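Local coordinates for protein possible galactose mutarotase (Streptomyces platensis subsp. rosaceus, PDB 4RNL) that is of unknown function but probably interconverts the alpha and beta anomers of galactose or a related aldose, at residues Gly197-Ala203 with Val258-Pro264; Thr171-Val177 with Thr324-Pro328; Gln59-Ala65 with Gly293-Tyr299. All blocks are in the same frame, centred on the assembly; numbering follows the deposited sequence.

Contact 1 (Gly197-Ala203 with Val258-Pro264); sequences GHELRLA and VAELYDP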
loop_
_atom_site.group_PDB
_atom_site.type_symbol
_atom_site.label_atom_id
_atom_site.label_comp_id
_atom_site.label_asym_id
_atom_site.label_seq_id
_atom_site.Cartn_x
_atom_site.Cartn_y
_atom_site.Cartn_z
ATOM N N GLY A 197 -5.553 -9.587 16.896
ATOM C CA GLY A 197 -4.685 -10.377 17.751
ATOM C C GLY A 197 -3.246 -10.468 17.262
ATOM O O GLY A 197 -2.372 -10.949 17.998
ATOM N N HIS A 198 -2.982 -10.015 16.036
ATOM C CA HIS A 198 -1.603 -10.000 15.525
ATOM C C HIS A 198 -0.721 -9.106 16.387
ATOM O O HIS A 198 -1.154 -8.052 16.855
ATOM C CB HIS A 198 -1.518 -9.458 14.096
ATOM C CG HIS A 198 -2.095 -10.364 13.052
ATOM N ND1 HIS A 198 -2.992 -11.370 13.344
ATOM C CD2 HIS A 198 -1.907 -10.402 11.714
ATOM C CE1 HIS A 198 -3.331 -11.990 12.227
ATOM N NE2 HIS A 198 -2.692 -11.417 11.222
ATOM N N GLU A 199 0.533 -9.508 16.558
ATOM C CA GLU A 199 1.492 -8.698 17.297
ATOM C C GLU A 199 2.269 -7.840 16.312
ATOM O O GLU A 199 2.769 -8.337 15.297
ATOM C CB GLU A 199 2.436 -9.595 18.098
ATOM C CG GLU A 199 1.702 -10.386 19.180
ATOM C CD GLU A 199 2.604 -11.332 19.943
ATOM O OE1 GLU A 199 3.708 -11.648 19.441
ATOM O OE2 GLU A 199 2.200 -11.762 21.052
ATOM N N LEU A 200 2.346 -6.545 16.605
ATOM C CA LEU A 200 3.033 -5.600 15.731
ATOM C C LEU A 200 4.129 -4.905 16.510
ATOM O O LEU A 200 3.906 -4.476 17.641
ATOM C CB LEU A 200 2.046 -4.546 15.208
ATOM C CG LEU A 200 2.642 -3.436 14.333
ATOM C CD1 LEU A 200 3.259 -4.030 13.077
ATOM C CD2 LEU A 200 1.592 -2.403 13.975
ATOM N N ARG A 201 5.311 -4.815 15.910
ATOM C CA ARG A 201 6.367 -3.934 16.400
ATOM C C ARG A 201 6.692 -2.922 15.308
ATOM O O ARG A 201 6.838 -3.297 14.147
ATOM C CB ARG A 201 7.626 -4.735 16.766
ATOM C CG ARG A 201 8.747 -3.845 17.318
ATOM C CD ARG A 201 10.018 -4.625 17.673
ATOM N NE ARG A 201 10.729 -5.076 16.478
ATOM C CZ ARG A 201 11.480 -4.293 15.705
ATOM N NH1 ARG A 201 11.631 -3.005 15.989
ATOM N NH2 ARG A 201 12.082 -4.798 14.635
ATOM N N LEU A 202 6.798 -1.640 15.670
ATOM C CA LEU A 202 7.167 -0.607 14.699
ATOM C C LEU A 202 8.405 0.116 15.165
ATOM O O LEU A 202 8.537 0.446 16.346
ATOM C CB LEU A 202 6.047 0.427 14.512
ATOM C CG LEU A 202 4.685 -0.053 14.025
ATOM C CD1 LEU A 202 3.685 1.103 14.082
ATOM C CD2 LEU A 202 4.790 -0.621 12.606
ATOM N N ALA A 203 9.317 0.378 14.239
ATOM C CA ALA A 203 10.484 1.184 14.572
ATOM C C ALA A 203 10.109 2.652 14.428
ATOM O O ALA A 203 10.604 3.346 13.539
ATOM C CB ALA A 203 11.656 0.829 13.673
ATOM N N VAL A 258 11.202 -1.908 9.266
ATOM C CA VAL A 258 10.543 -0.884 10.086
ATOM C C VAL A 258 9.324 -1.443 10.804
ATOM O O VAL A 258 8.785 -0.808 11.719
ATOM C CB VAL A 258 10.090 0.327 9.248
ATOM C CG1 VAL A 258 11.304 1.047 8.636
ATOM C CG2 VAL A 258 9.100 -0.117 8.168
ATOM N N ALA A 259 8.887 -2.630 10.398
ATOM C CA ALA A 259 7.713 -3.233 11.016
ATOM C C ALA A 259 7.847 -4.736 11.036
ATOM O O ALA A 259 8.321 -5.338 10.068
ATOM C CB ALA A 259 6.449 -2.829 10.273
ATOM N N GLU A 260 7.422 -5.343 12.139
ATOM C CA GLU A 260 7.349 -6.803 12.233
ATOM C C GLU A 260 5.969 -7.173 12.718
ATOM O O GLU A 260 5.554 -6.751 13.799
ATOM C CB GLU A 260 8.413 -7.337 13.204
ATOM C CG GLU A 260 9.846 -7.163 12.682
ATOM C CD GLU A 260 10.896 -7.503 13.721
ATOM O OE1 GLU A 260 10.551 -7.560 14.921
ATOM O OE2 GLU A 260 12.067 -7.717 13.341
ATOM N N LEU A 261 5.257 -7.952 11.908
ATOM C CA LEU A 261 3.901 -8.369 12.230
ATOM C C LEU A 261 3.920 -9.887 12.395
ATOM O O LEU A 261 4.628 -10.596 11.655
ATOM C CB LEU A 261 2.976 -7.975 11.075
ATOM C CG LEU A 261 1.473 -8.231 11.177
ATOM C CD1 LEU A 261 0.802 -7.381 12.255
ATOM C CD2 LEU A 261 0.849 -7.949 9.811
ATOM N N TYR A 262 3.169 -10.389 13.368
ATOM C CA TYR A 262 3.218 -11.812 13.682
ATOM C C TYR A 262 1.869 -12.342 14.139
ATOM O O TYR A 262 1.192 -11.716 14.959
ATOM C CB TYR A 262 4.278 -12.066 14.766
ATOM C CG TYR A 262 4.322 -13.494 15.275
ATOM C CD1 TYR A 262 4.660 -14.543 14.428
ATOM C CD2 TYR A 262 4.055 -13.786 16.606
ATOM C CE1 TYR A 262 4.706 -15.854 14.890
ATOM C CE2 TYR A 262 4.101 -15.097 17.079
ATOM C CZ TYR A 262 4.427 -16.126 16.211
ATOM O OH TYR A 262 4.474 -17.438 16.673
ATOM N N ASP A 263 1.477 -13.500 13.607
ATOM C CA ASP A 263 0.286 -14.204 14.099
ATOM C C ASP A 263 0.676 -15.430 14.913
ATOM O O ASP A 263 1.140 -16.424 14.349
ATOM C CB ASP A 263 -0.603 -14.663 12.931
ATOM C CG ASP A 263 -1.734 -15.575 13.386
ATOM O OD1 ASP A 263 -2.287 -15.331 14.486
ATOM O OD2 ASP A 263 -2.068 -16.551 12.660
ATOM N N PRO A 264 0.474 -15.378 16.238
ATOM C CA PRO A 264 0.849 -16.522 17.080
ATOM C C PRO A 264 0.162 -17.830 16.697
ATOM O O PRO A 264 0.715 -18.902 16.957
ATOM C CB PRO A 264 0.379 -16.090 18.474
ATOM C CG PRO A 264 0.477 -14.584 18.439
ATOM C CD PRO A 264 0.076 -14.202 17.039
HETATM O O HOH W 1 -3.546 -13.380 15.527
#
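Val258 opens the pairing: Ala203 N donates to Val258 O at 2.8 Å. Val258 and Ala259 together face Leu272 on strand 268-274, forming a classic beta bulge. On the other side the register stays regular, with Ala259 opposite Leu202 in a non-hydrogen-bonded pair and Ala259 CB 3.6 Å from Leu202 CD2. Glu260 and Arg201 follow as a hydrogen-bonded pair, Arg201 N to Glu260 O and Glu260 N to Arg201 O both 2.9 Å. Their side chains add a cross-strand salt bridge, Arg201 NE to Glu260 OE1 at 2.9 Å, with the carboxylate near the plane of the guanidinium. The strand axes are 4.8 Å apart and 174° from parallel, so these are neighbouring antiparallel strands of the large sheet in the mutarotase beta-sandwich. Leu261, facing Leu200 (CD1 to CD1 4.2 Å), lies with Ala259, Leu200 and Leu202 on the buried face, against Leu279, Leu281 and Leu305 of the second sheet. Tyr262 returns to the Glu260 face and pairs with Glu199: Glu199 N to Tyr262 O and Tyr262 N to Glu199 O are each 2.8 Å, while the Tyr262 ring makes a cation-pi contact with Arg343. Asp263 lays CB over the His198 ring, 4.1 Å from its centroid. A water joins Asp263 OD1 (2.5 Å) to His198 ND1 (3.0 Å); Ser266 holds the same carboxylate and Leu187 N the imidazole NE2.

Contact 2 (Thr171-Val177 with Thr324-Pro328); sequences TDAPTVV and TVLRP
Short strands 175-176 and 325-326 run antiparallel; the chain kinks at Asp172 (psi near 0°) and at Thr324 (psi 11°). Val176 lies opposite Val325 (CA-CA 4.4 Å, non-hydrogen-bonded) and Thr175 opposite Leu326 (CA-CA 5.5 Å, hydrogen-bonded). Thr175 N donates to Leu326 O at 3.0 Å and Leu326 N returns to Thr175 O at 2.9 Å; two residues on, Val177 N donates to Thr324 O at 2.9 Å. Direct backbone bonds end at Thr175-Leu326; beyond it Pro174 CA makes a CA-H...O contact with Leu326 O (3.4 Å), Pro174 CD meets Pro328 CD (3.9 Å), and a water accepts a hydrogen bond from Thr171 N (2.8 Å) and donates one to Arg327 O (2.9 Å). Thr171, chi1 t, donates OG1 to Ala173 O at 2.6 Å and lays CG2 3.8 Å from Leu326 CG. Several other polar groups find partners outside the two segments: Thr175 OG1 with Pro147 O and Arg84, Asp172 OD1 with Ala149 N, Arg327 N with Glu330, Val325 N with Ser323 OG. The Arg327 guanidinium is salt-bridged to Asp97. Leu326 (chi1 t, chi2 p) puts CB 4.1 Å from Val177 CG2, both side chains touching Leu150 and Tyr332; Val176 CG1 lies 4.3 Å from Val325 CG2 on the other face. The result is a two-stranded antiparallel sheet, formed where the chain leaves strand 162-171 and before it enters strand 332-342, adjacent strands of the mutarotase beta-sandwich.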
loop_
_atom_site.group_PDB
_atom_site.type_symbol
_atom_site.label_atom_id
_atom_site.label_comp_id
_atom_site.label_asym_id
_atom_site.label_seq_id
_atom_site.Cartn_x
_atom_site.Cartn_y
_atom_site.Cartn_z
ATOM N N THR A 171 9.173 13.266 -14.011
ATOM C CA THR A 171 8.106 14.193 -14.372
ATOM C C THR A 171 8.609 15.239 -15.351
ATOM O O THR A 171 9.800 15.544 -15.367
ATOM C CB THR A 171 7.541 14.892 -13.119
ATOM O OG1 THR A 171 6.391 15.667 -13.480
ATOM C CG2 THR A 171 8.596 15.807 -12.481
ATOM N N ASP A 172 7.722 15.781 -16.187
ATOM C CA ASP A 172 8.133 16.865 -17.087
ATOM C C ASP A 172 7.826 18.261 -16.532
ATOM O O ASP A 172 8.111 19.279 -17.174
ATOM C CB ASP A 172 7.582 16.681 -18.518
ATOM C CG ASP A 172 6.069 16.848 -18.613
ATOM O OD1 ASP A 172 5.413 17.180 -17.601
ATOM O OD2 ASP A 172 5.532 16.654 -19.728
ATOM N N ALA A 173 7.250 18.305 -15.335
ATOM C CA ALA A 173 6.997 19.575 -14.654
ATOM C C ALA A 173 6.877 19.318 -13.157
ATOM O O ALA A 173 6.519 18.209 -12.764
ATOM C CB ALA A 173 5.727 20.223 -15.196
ATOM N N PRO A 174 7.178 20.329 -12.319
ATOM C CA PRO A 174 7.092 20.113 -10.866
ATOM C C PRO A 174 5.733 19.564 -10.446
ATOM O O PRO A 174 4.690 20.001 -10.949
ATOM C CB PRO A 174 7.305 21.517 -10.286
ATOM C CG PRO A 174 8.166 22.206 -11.312
ATOM C CD PRO A 174 7.701 21.672 -12.650
ATOM N N THR A 175 5.760 18.580 -9.555
ATOM C CA THR A 175 4.548 17.930 -9.115
ATOM C C THR A 175 4.786 17.372 -7.723
ATOM O O THR A 175 5.875 17.528 -7.177
ATOM C CB THR A 175 4.146 16.808 -10.096
ATOM O OG1 THR A 175 2.780 16.443 -9.868
ATOM C CG2 THR A 175 5.053 15.576 -9.956
ATOM N N VAL A 176 3.771 16.736 -7.143
ATOM C CA VAL A 176 3.963 15.981 -5.916
ATOM C C VAL A 176 3.665 14.515 -6.215
ATOM O O VAL A 176 2.815 14.209 -7.061
ATOM C CB VAL A 176 3.080 16.491 -4.758
ATOM C CG1 VAL A 176 3.455 17.919 -4.387
ATOM C CG2 VAL A 176 1.600 16.412 -5.130
ATOM N N VAL A 177 4.399 13.621 -5.550
ATOM C CA VAL A 177 4.290 12.180 -5.771
ATOM C C VAL A 177 4.460 11.463 -4.435
ATOM O O VAL A 177 5.358 11.789 -3.655
ATOM C CB VAL A 177 5.388 11.650 -6.717
ATOM C CG1 VAL A 177 5.120 10.171 -7.047
ATOM C CG2 VAL A 177 5.453 12.447 -7.982
ATOM N N THR A 324 7.484 15.856 -0.702
ATOM C CA THR A 324 6.986 14.945 -1.728
ATOM C C THR A 324 7.092 15.558 -3.127
ATOM O O THR A 324 6.548 15.013 -4.089
ATOM C CB THR A 324 5.534 14.551 -1.455
ATOM O OG1 THR A 324 4.710 15.723 -1.469
ATOM C CG2 THR A 324 5.422 13.885 -0.084
ATOM N N VAL A 325 7.795 16.681 -3.252
ATOM C CA VAL A 325 7.917 17.343 -4.557
ATOM C C VAL A 325 8.880 16.580 -5.472
ATOM O O VAL A 325 9.915 16.079 -5.022
ATOM C CB VAL A 325 8.367 18.821 -4.390
ATOM C CG1 VAL A 325 8.612 19.501 -5.750
ATOM C CG2 VAL A 325 7.323 19.581 -3.614
ATOM N N LEU A 326 8.523 16.466 -6.750
ATOM C CA LEU A 326 9.430 15.918 -7.761
ATOM C C LEU A 326 9.554 16.941 -8.888
ATOM O O LEU A 326 8.550 17.511 -9.321
ATOM C CB LEU A 326 8.908 14.589 -8.315
ATOM C CG LEU A 326 9.800 13.932 -9.373
ATOM C CD1 LEU A 326 11.110 13.459 -8.741
ATOM C CD2 LEU A 326 9.094 12.778 -10.074
ATOM N N ARG A 327 10.781 17.179 -9.350
ATOM C CA ARG A 327 11.036 18.172 -10.388
ATOM C C ARG A 327 11.689 17.541 -11.608
ATOM O O ARG A 327 12.280 16.471 -11.499
ATOM C CB ARG A 327 11.914 19.292 -9.832
ATOM C CG ARG A 327 11.207 20.115 -8.788
ATOM C CD ARG A 327 12.079 21.232 -8.247
ATOM N NE ARG A 327 11.393 21.873 -7.130
ATOM C CZ ARG A 327 10.427 22.773 -7.276
ATOM N NH1 ARG A 327 10.056 23.158 -8.490
ATOM N NH2 ARG A 327 9.837 23.294 -6.211
ATOM N N PRO A 328 11.576 18.193 -12.781
ATOM C CA PRO A 328 12.209 17.623 -13.974
ATOM C C PRO A 328 13.704 17.409 -13.771
ATOM O O PRO A 328 14.359 18.239 -13.135
ATOM C CB PRO A 328 11.959 18.694 -15.043
ATOM C CG PRO A 328 10.688 19.337 -14.618
ATOM C CD PRO A 328 10.759 19.377 -13.105
HETATM O O HOH W 2 11.706 13.989 -12.948
#

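Contact 3 (Gln59-Ala65 with Gly293-Tyr299); sequences QLALGFA and GTSGVPY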
loop_
_atom_site.group_PDB
_atom_site.type_symbol
_atom_site.label_atom_id
_atom_site.label_comp_id
_atom_site.label_asym_id
_atom_site.label_seq_id
_atom_site.Cartn_x
_atom_site.Cartn_y
_atom_site.Cartn_z
ATOM N N GLN A 59 -3.736 -18.273 1.930
ATOM C CA GLN A 59 -3.882 -16.963 1.270
ATOM C C GLN A 59 -4.106 -15.905 2.335
ATOM O O GLN A 59 -4.987 -16.064 3.187
ATOM C CB GLN A 59 -5.066 -16.994 0.298
ATOM C CG GLN A 59 -4.970 -15.970 -0.844
ATOM C CD GLN A 59 -5.111 -14.537 -0.354
ATOM O OE1 GLN A 59 -4.263 -13.685 -0.637
ATOM N NE2 GLN A 59 -6.186 -14.267 0.389
ATOM N N LEU A 60 -3.318 -14.830 2.288
ATOM C CA LEU A 60 -3.258 -13.875 3.391
ATOM C C LEU A 60 -3.814 -12.488 3.075
ATOM O O LEU A 60 -4.133 -11.727 3.987
ATOM C CB LEU A 60 -1.804 -13.710 3.864
ATOM C CG LEU A 60 -0.978 -14.996 4.043
ATOM C CD1 LEU A 60 0.429 -14.650 4.525
ATOM C CD2 LEU A 60 -1.654 -15.940 5.028
ATOM N N ALA A 61 -3.906 -12.128 1.800
ATOM C CA ALA A 61 -4.294 -10.745 1.473
ATOM C C ALA A 61 -5.813 -10.566 1.389
ATOM O O ALA A 61 -6.509 -11.439 0.879
ATOM C CB ALA A 61 -3.630 -10.302 0.169
ATOM N N LEU A 62 -6.335 -9.443 1.891
ATOM C CA LEU A 62 -7.746 -9.141 1.674
ATOM C C LEU A 62 -7.927 -8.829 0.197
ATOM O O LEU A 62 -7.154 -8.070 -0.389
ATOM C CB LEU A 62 -8.216 -7.946 2.519
ATOM C CG LEU A 62 -8.115 -8.070 4.042
ATOM C CD1 LEU A 62 -8.918 -6.962 4.717
ATOM C CD2 LEU A 62 -8.569 -9.446 4.530
ATOM N N GLY A 63 -8.935 -9.424 -0.421
ATOM C CA GLY A 63 -9.141 -9.205 -1.840
ATOM C C GLY A 63 -10.381 -9.917 -2.336
ATOM O O GLY A 63 -11.205 -10.383 -1.547
ATOM N N PHE A 64 -10.500 -10.023 -3.653
ATOM C CA PHE A 64 -11.651 -10.677 -4.262
ATOM C C PHE A 64 -11.176 -11.708 -5.264
ATOM O O PHE A 64 -10.077 -11.586 -5.820
ATOM C CB PHE A 64 -12.516 -9.658 -5.000
ATOM C CG PHE A 64 -13.021 -8.538 -4.133
ATOM C CD1 PHE A 64 -13.952 -8.784 -3.131
ATOM C CD2 PHE A 64 -12.591 -7.231 -4.350
ATOM C CE1 PHE A 64 -14.434 -7.748 -2.344
ATOM C CE2 PHE A 64 -13.065 -6.187 -3.565
ATOM C CZ PHE A 64 -13.991 -6.447 -2.564
ATOM N N ALA A 65 -12.021 -12.707 -5.500
ATOM C CA ALA A 65 -11.730 -13.766 -6.457
ATOM C C ALA A 65 -11.837 -13.259 -7.890
ATOM O O ALA A 65 -11.213 -13.815 -8.796
ATOM C CB ALA A 65 -12.674 -14.945 -6.241
ATOM N N GLY A 293 -14.751 -12.161 0.512
ATOM C CA GLY A 293 -13.377 -12.130 0.030
ATOM C C GLY A 293 -12.953 -13.390 -0.696
ATOM O O GLY A 293 -13.768 -14.297 -0.900
ATOM N N THR A 294 -11.678 -13.466 -1.076
ATOM C CA THR A 294 -11.234 -14.563 -1.937
ATOM C C THR A 294 -11.396 -15.922 -1.293
ATOM O O THR A 294 -11.685 -16.899 -1.972
ATOM C CB THR A 294 -9.782 -14.406 -2.415
ATOM O OG1 THR A 294 -8.883 -14.911 -1.425
ATOM C CG2 THR A 294 -9.500 -12.987 -2.655
ATOM N N SER A 295 -11.227 -15.993 0.022
ATOM C CA SER A 295 -11.395 -17.279 0.697
ATOM C C SER A 295 -12.856 -17.607 1.013
ATOM O O SER A 295 -13.137 -18.574 1.722
ATOM C CB SER A 295 -10.509 -17.379 1.941
ATOM O OG SER A 295 -9.142 -17.318 1.569
ATOM N N GLY A 296 -13.780 -16.816 0.470
ATOM C CA GLY A 296 -15.205 -17.122 0.573
ATOM C C GLY A 296 -15.885 -16.714 1.873
ATOM O O GLY A 296 -17.019 -17.125 2.148
ATOM N N VAL A 297 -15.200 -15.893 2.663
ATOM C CA VAL A 297 -15.700 -15.450 3.956
ATOM C C VAL A 297 -15.930 -13.947 3.887
ATOM O O VAL A 297 -15.079 -13.222 3.388
ATOM C CB VAL A 297 -14.669 -15.752 5.071
ATOM C CG1 VAL A 297 -15.157 -15.228 6.409
ATOM C CG2 VAL A 297 -14.391 -17.246 5.154
ATOM N N PRO A 298 -17.094 -13.479 4.362
ATOM C CA PRO A 298 -17.329 -12.029 4.408
ATOM C C PRO A 298 -16.383 -11.322 5.370
ATOM O O PRO A 298 -16.120 -11.832 6.467
ATOM C CB PRO A 298 -18.784 -11.909 4.894
ATOM C CG PRO A 298 -19.129 -13.255 5.474
ATOM C CD PRO A 298 -18.291 -14.258 4.729
ATOM N N TYR A 299 -15.877 -10.160 4.963
ATOM C CA TYR A 299 -14.889 -9.425 5.753
ATOM C C TYR A 299 -15.564 -8.508 6.776
ATOM O O TYR A 299 -16.322 -7.610 6.404
ATOM C CB TYR A 299 -14.011 -8.567 4.831
ATOM C CG TYR A 299 -13.048 -9.334 3.940
ATOM C CD1 TYR A 299 -12.475 -10.531 4.357
ATOM C CD2 TYR A 299 -12.701 -8.844 2.689
ATOM C CE1 TYR A 299 -11.593 -11.225 3.546
ATOM C CE2 TYR A 299 -11.820 -9.525 1.867
ATOM C CZ TYR A 299 -11.268 -10.712 2.302
ATOM O OH TYR A 299 -10.392 -11.385 1.480
#
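Tyr299 supplies the best-formed bond between these two loops: Gly63 N donates to Tyr299 OH at 3.1 Å with a nearly straight N-H...O angle of 164°. The phenol oxygen is also hydrogen-bonded to Asp190, which binds Ser295 OG as well and so ties Tyr299 and the beta turn together. Gly63 O answers more loosely, with a weak bond from Thr294 N at 3.2 Å and a CA-H...O contact to Gly293 CA, also 3.2 Å. Gln59 braces its own loop: its OE1 accepts from Ala61 N and its NE2 donates to Ala61 O, both at 2.9 Å. Gly293 to Gly296 form a type I beta turn closed by Gly296 N to Gly293 O at 2.9 Å. Around this polar centre, Leu62 packs CD2 over one face of the Tyr299 ring, 3.9 Å from its centroid, in a CH-pi contact. Thr294 reaches the far end of the other loop with its methyl, CG2 lying 3.3 Å from Phe64 N and 3.8 Å from Ala65 N. The Phe64 CA-CB bond points away from 293-299, and its ring meets Tyr70 edge-to-face and also Phe78. A CB on Gly293 would run into the Tyr299 ring. Apart from Gln59, which ends strand 57-59, both segments are loop; one good bond to the Asp190-bound Tyr299 hydroxyl, a weak second bond and a CH-pi contact tie the loop after strand 57-59 to that between strands 278-282 and 305-310.

Along the chain the segments run 59-65, 171-177, 197-203, 258-264, 293-299, 324-328, so both segments of contact 1 fall between those of contacts 2 and 3, which themselves alternate. Contact 1 joins strands in the nine-stranded sheet, and contact 2 adjoins strands 162-171 and 332-342 of that sheet, yet their centres are 34 Å apart, on opposite sides of the chain's centre. Contact 3 links the loop after edge strand 57-59 of the five-stranded sheet to the connection between strands 278-282 and 305-310 of the seven-stranded one; its centre lies 21 Å from contact 1 and 36 Å from contact 2. Three separate regions of the all-beta fold are thus joined by sequence-distant pairings.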